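Local coordinates for protein endonuclease NucS (Thermococcus kodakarensis KOD1, PDB 5GKF) that is an endonuclease that binds DNA and probably cuts it at mismatched base pairs and in branched structures, at residues V39-R44 with N76-G81. The protein carries 1 engineered substitution. Sequence-based numbering, arbitrary orientation.
With nucleotides of chain C.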
loop_
_atom_site.group_PDB
_atom_site.type_symbol
_atom_site.label_atom_id
_atom_site.label_comp_id
_atom_site.label_asym_id
_atom_site.label_seq_id
_atom_site.Cartn_x
_atom_site.Cartn_y
_atom_site.Cartn_z
ATOM N N VAL A 39 -11.429 -1.142 18.558
ATOM C CA VAL A 39 -9.978 -1.124 18.286
ATOM C C VAL A 39 -9.342 0.218 18.668
ATOM O O VAL A 39 -9.839 1.275 18.292
ATOM C CB VAL A 39 -9.651 -1.410 16.787
ATOM C CG1 VAL A 39 -8.140 -1.442 16.557
ATOM C CG2 VAL A 39 -10.290 -2.684 16.318
ATOM N N HIS A 40 -8.236 0.168 19.405
ATOM C CA HIS A 40 -7.562 1.379 19.865
ATOM C C HIS A 40 -6.128 1.334 19.332
ATOM O O HIS A 40 -5.418 0.344 19.523
ATOM C CB HIS A 40 -7.615 1.494 21.408
ATOM C CG HIS A 40 -8.933 1.069 22.004
ATOM N ND1 HIS A 40 -10.073 1.847 21.941
ATOM C CD2 HIS A 40 -9.297 -0.071 22.650
ATOM C CE1 HIS A 40 -11.080 1.203 22.505
ATOM N NE2 HIS A 40 -10.636 0.041 22.950
ATOM N N TYR A 41 -5.719 2.373 18.605
ATOM C CA TYR A 41 -4.378 2.375 18.021
ATOM C C TYR A 41 -3.641 3.672 18.357
ATOM O O TYR A 41 -4.171 4.775 18.237
ATOM C CB TYR A 41 -4.444 2.147 16.487
ATOM C CG TYR A 41 -3.227 2.621 15.750
ATOM C CD1 TYR A 41 -2.015 1.945 15.850
ATOM C CD2 TYR A 41 -3.278 3.768 14.968
ATOM C CE1 TYR A 41 -0.892 2.391 15.194
ATOM C CE2 TYR A 41 -2.169 4.220 14.302
ATOM C CZ TYR A 41 -0.972 3.543 14.424
ATOM O OH TYR A 41 0.137 4.037 13.758
ATOM N N ASP A 42 -2.408 3.521 18.808
ATOM C CA ASP A 42 -1.559 4.653 19.126
ATOM C C ASP A 42 -0.113 4.314 18.742
ATOM O O ASP A 42 0.394 3.249 19.066
ATOM C CB ASP A 42 -1.681 4.992 20.599
ATOM C CG ASP A 42 -1.279 6.395 20.903
ATOM O OD1 ASP A 42 -0.793 7.102 19.984
ATOM O OD2 ASP A 42 -1.443 6.782 22.074
ATOM N N GLY A 43 0.565 5.227 18.076
ATOM C CA GLY A 43 1.718 4.831 17.299
ATOM C C GLY A 43 2.146 5.989 16.436
ATOM O O GLY A 43 2.133 7.135 16.854
ATOM N N ARG A 44 2.599 5.668 15.239
ATOM C CA ARG A 44 2.819 6.664 14.204
ATOM C C ARG A 44 1.652 7.649 14.064
ATOM O O ARG A 44 1.864 8.841 13.844
ATOM C CB ARG A 44 3.098 5.939 12.893
ATOM C CG ARG A 44 4.335 5.049 13.018
ATOM C CD ARG A 44 4.623 4.353 11.731
ATOM N NE ARG A 44 3.878 3.113 11.691
ATOM C CZ ARG A 44 3.711 2.382 10.602
ATOM N NH1 ARG A 44 4.253 2.795 9.458
ATOM N NH2 ARG A 44 3.005 1.249 10.669
ATOM N N ASN A 76 -7.550 -1.489 10.686
ATOM C CA ASN A 76 -6.382 -1.352 11.542
ATOM C C ASN A 76 -5.453 -2.530 11.311
ATOM O O ASN A 76 -5.884 -3.588 10.817
ATOM C CB ASN A 76 -6.789 -1.285 13.006
ATOM C CG ASN A 76 -7.315 0.060 13.391
ATOM O OD1 ASN A 76 -8.494 0.219 13.694
ATOM N ND2 ASN A 76 -6.437 1.049 13.390
ATOM N N TRP A 77 -4.197 -2.372 11.714
ATOM C CA TRP A 77 -3.191 -3.386 11.432
ATOM C C TRP A 77 -1.907 -3.041 12.105
ATOM O O TRP A 77 -1.695 -1.923 12.498
ATOM C CB TRP A 77 -2.903 -3.530 9.922
ATOM C CG TRP A 77 -2.073 -2.375 9.393
ATOM C CD1 TRP A 77 -0.713 -2.339 9.214
ATOM C CD2 TRP A 77 -2.560 -1.079 9.025
ATOM N NE1 TRP A 77 -0.330 -1.104 8.753
ATOM C CE2 TRP A 77 -1.435 -0.316 8.623
ATOM C CE3 TRP A 77 -3.828 -0.495 8.990
ATOM C CZ2 TRP A 77 -1.554 1.005 8.191
ATOM C CZ3 TRP A 77 -3.939 0.808 8.561
ATOM C CH2 TRP A 77 -2.808 1.549 8.161
ATOM N N GLN A 78 -1.044 -4.034 12.196
ATOM C CA GLN A 78 0.333 -3.848 12.592
ATOM C C GLN A 78 1.151 -4.712 11.642
ATOM O O GLN A 78 0.733 -5.818 11.312
ATOM C CB GLN A 78 0.512 -4.254 14.051
ATOM C CG GLN A 78 1.671 -3.604 14.770
ATOM C CD GLN A 78 1.515 -2.115 14.888
ATOM O OE1 GLN A 78 2.489 -1.397 15.005
ATOM N NE2 GLN A 78 0.290 -1.645 14.844
ATOM N N PRO A 79 2.294 -4.199 11.162
ATOM C CA PRO A 79 3.211 -4.886 10.235
ATOM C C PRO A 79 4.007 -5.958 10.963
ATOM O O PRO A 79 3.965 -5.969 12.184
ATOM C CB PRO A 79 4.119 -3.756 9.743
ATOM C CG PRO A 79 4.142 -2.788 10.824
ATOM C CD PRO A 79 2.775 -2.846 11.493
ATOM N N PRO A 80 4.712 -6.847 10.244
ATOM C CA PRO A 80 5.537 -7.879 10.897
ATOM C C PRO A 80 6.463 -7.365 12.000
ATOM O O PRO A 80 6.893 -6.233 11.991
ATOM C CB PRO A 80 6.382 -8.420 9.755
ATOM C CG PRO A 80 5.555 -8.216 8.554
ATOM C CD PRO A 80 4.707 -7.001 8.779
ATOM N N GLY A 81 6.723 -8.199 12.987
ATOM C CA GLY A 81 7.638 -7.819 14.030
ATOM C C GLY A 81 6.935 -7.394 15.288
ATOM O O GLY A 81 7.562 -7.230 16.319
ATOM P P DT C 8 -2.872 6.142 7.447
ATOM O OP1 DT C 8 -3.741 4.974 7.148
ATOM O OP2 DT C 8 -3.460 7.499 7.488
ATOM O "O5'" DT C 8 -2.186 5.872 8.869
ATOM C "C5'" DT C 8 -1.249 6.794 9.399
ATOM C "C4'" DT C 8 0.021 6.086 9.816
ATOM O "O4'" DT C 8 -0.270 5.183 10.911
ATOM C "C3'" DT C 8 0.664 5.229 8.727
ATOM O "O3'" DT C 8 2.070 5.261 8.850
ATOM C "C2'" DT C 8 0.136 3.840 9.025
ATOM C "C1'" DT C 8 0.053 3.854 10.543
ATOM N N1 DT C 8 -1.002 2.969 11.044
ATOM C C2 DT C 8 -0.668 1.741 11.558
ATOM O O2 DT C 8 0.487 1.342 11.660
ATOM N N3 DT C 8 -1.739 0.993 11.975
ATOM C C4 DT C 8 -3.077 1.346 11.916
ATOM O O4 DT C 8 -3.968 0.600 12.316
ATOM C C5 DT C 8 -3.346 2.651 11.353
ATOM C C7 DT C 8 -4.746 3.157 11.230
ATOM C C6 DT C 8 -2.311 3.381 10.952
ATOM P P DT C 10 3.166 0.018 7.291
ATOM O OP1 DT C 10 2.482 -0.535 8.484
ATOM O OP2 DT C 10 4.499 0.645 7.428
ATOM O "O5'" DT C 10 3.332 -1.068 6.130
ATOM C "C5'" DT C 10 2.236 -1.881 5.716
ATOM C "C4'" DT C 10 2.683 -2.841 4.626
ATOM O "O4'" DT C 10 3.000 -2.095 3.423
ATOM C "C3'" DT C 10 3.935 -3.651 4.955
ATOM O "O3'" DT C 10 3.834 -4.918 4.381
ATOM C "C2'" DT C 10 5.046 -2.847 4.299
ATOM C "C1'" DT C 10 4.351 -2.308 3.066
ATOM N N1 DT C 10 4.925 -1.025 2.592
ATOM C C2 DT C 10 5.279 -0.912 1.276
ATOM O O2 DT C 10 5.136 -1.817 0.469
ATOM N N3 DT C 10 5.815 0.302 0.932
ATOM C C4 DT C 10 6.021 1.394 1.757
ATOM O O4 DT C 10 6.497 2.444 1.343
ATOM C C5 DT C 10 5.635 1.218 3.134
ATOM C C7 DT C 10 5.819 2.349 4.123
ATOM C C6 DT C 10 5.113 0.022 3.486
ATOM P P DG C 9 2.925 6.120 7.809
ATOM O OP1 DG C 9 4.354 5.846 8.065
ATOM O OP2 DG C 9 2.368 7.490 7.875
ATOM O "O5'" DG C 9 2.502 5.532 6.392
ATOM C "C5'" DG C 9 3.077 4.334 5.918
ATOM C "C4'" DG C 9 2.022 3.257 5.771
ATOM O "O4'" DG C 9 1.174 3.535 4.643
ATOM C "C3'" DG C 9 2.575 1.864 5.582
ATOM O "O3'" DG C 9 2.166 1.090 6.661
ATOM C "C2'" DG C 9 1.972 1.348 4.269
ATOM C "C1'" DG C 9 1.353 2.572 3.633
ATOM N N9 DG C 9 2.155 3.156 2.570
ATOM C C8 DG C 9 2.743 4.398 2.569
ATOM N N7 DG C 9 3.397 4.660 1.478
ATOM C C5 DG C 9 3.236 3.522 0.698
ATOM C C6 DG C 9 3.722 3.226 -0.600
ATOM O O6 DG C 9 4.411 3.936 -1.345
ATOM N N1 DG C 9 3.329 1.956 -1.019
ATOM C C2 DG C 9 2.561 1.087 -0.284
ATOM N N2 DG C 9 2.278 -0.091 -0.863
ATOM N N3 DG C 9 2.099 1.352 0.934
ATOM C C4 DG C 9 2.471 2.586 1.358
HETATM O O HOH W 1 -8.651 2.110 15.404
#
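Tyr41 and Asn76 meet where CB of Tyr41 lies 3.8 Å from ND2 of Asn76. Beyond this point the strands diverge, and the thymine of DT8 of chain C fills the gap. The Tyr41 ring lies over one face of the base. CG of Tyr41 is anti to the backbone N (chi1 159°), which carries the ring out over the base. The Trp77 indole covers the opposite face, so the thymine is sandwiched between two aromatic rings. Asn76 and Trp77 bond its pairing edge. Thymine O4 accepts from Asn76 ND2 (2.7 Å) and from Trp77 N (3.0 Å), and thymine N3 donates to Trp77 O (3.0 Å). Trp77 NE1 bonds DT10 OP1 of chain C at 2.9 Å. Arg44 NH2 grips the same oxygen almost straight (171°), and Arg44 NH1 bonds DT10 OP2. With an alanine in place of Trp77, one thymine face would probably lose its stack and DT10 OP1 its indole N-H. Behind this shell, Glu103 holds both Tyr41 OH and Arg44 NE. Ser47 OG bonds Asn76 ND2, and a water bridges Asn76 OD1 to Val39 O. Arg72 of the second subunit makes a cation-pi contact with Trp77. The site belongs to the PH-like N-terminal domain and is consistent with a pocket for a base flipped out of the duplex.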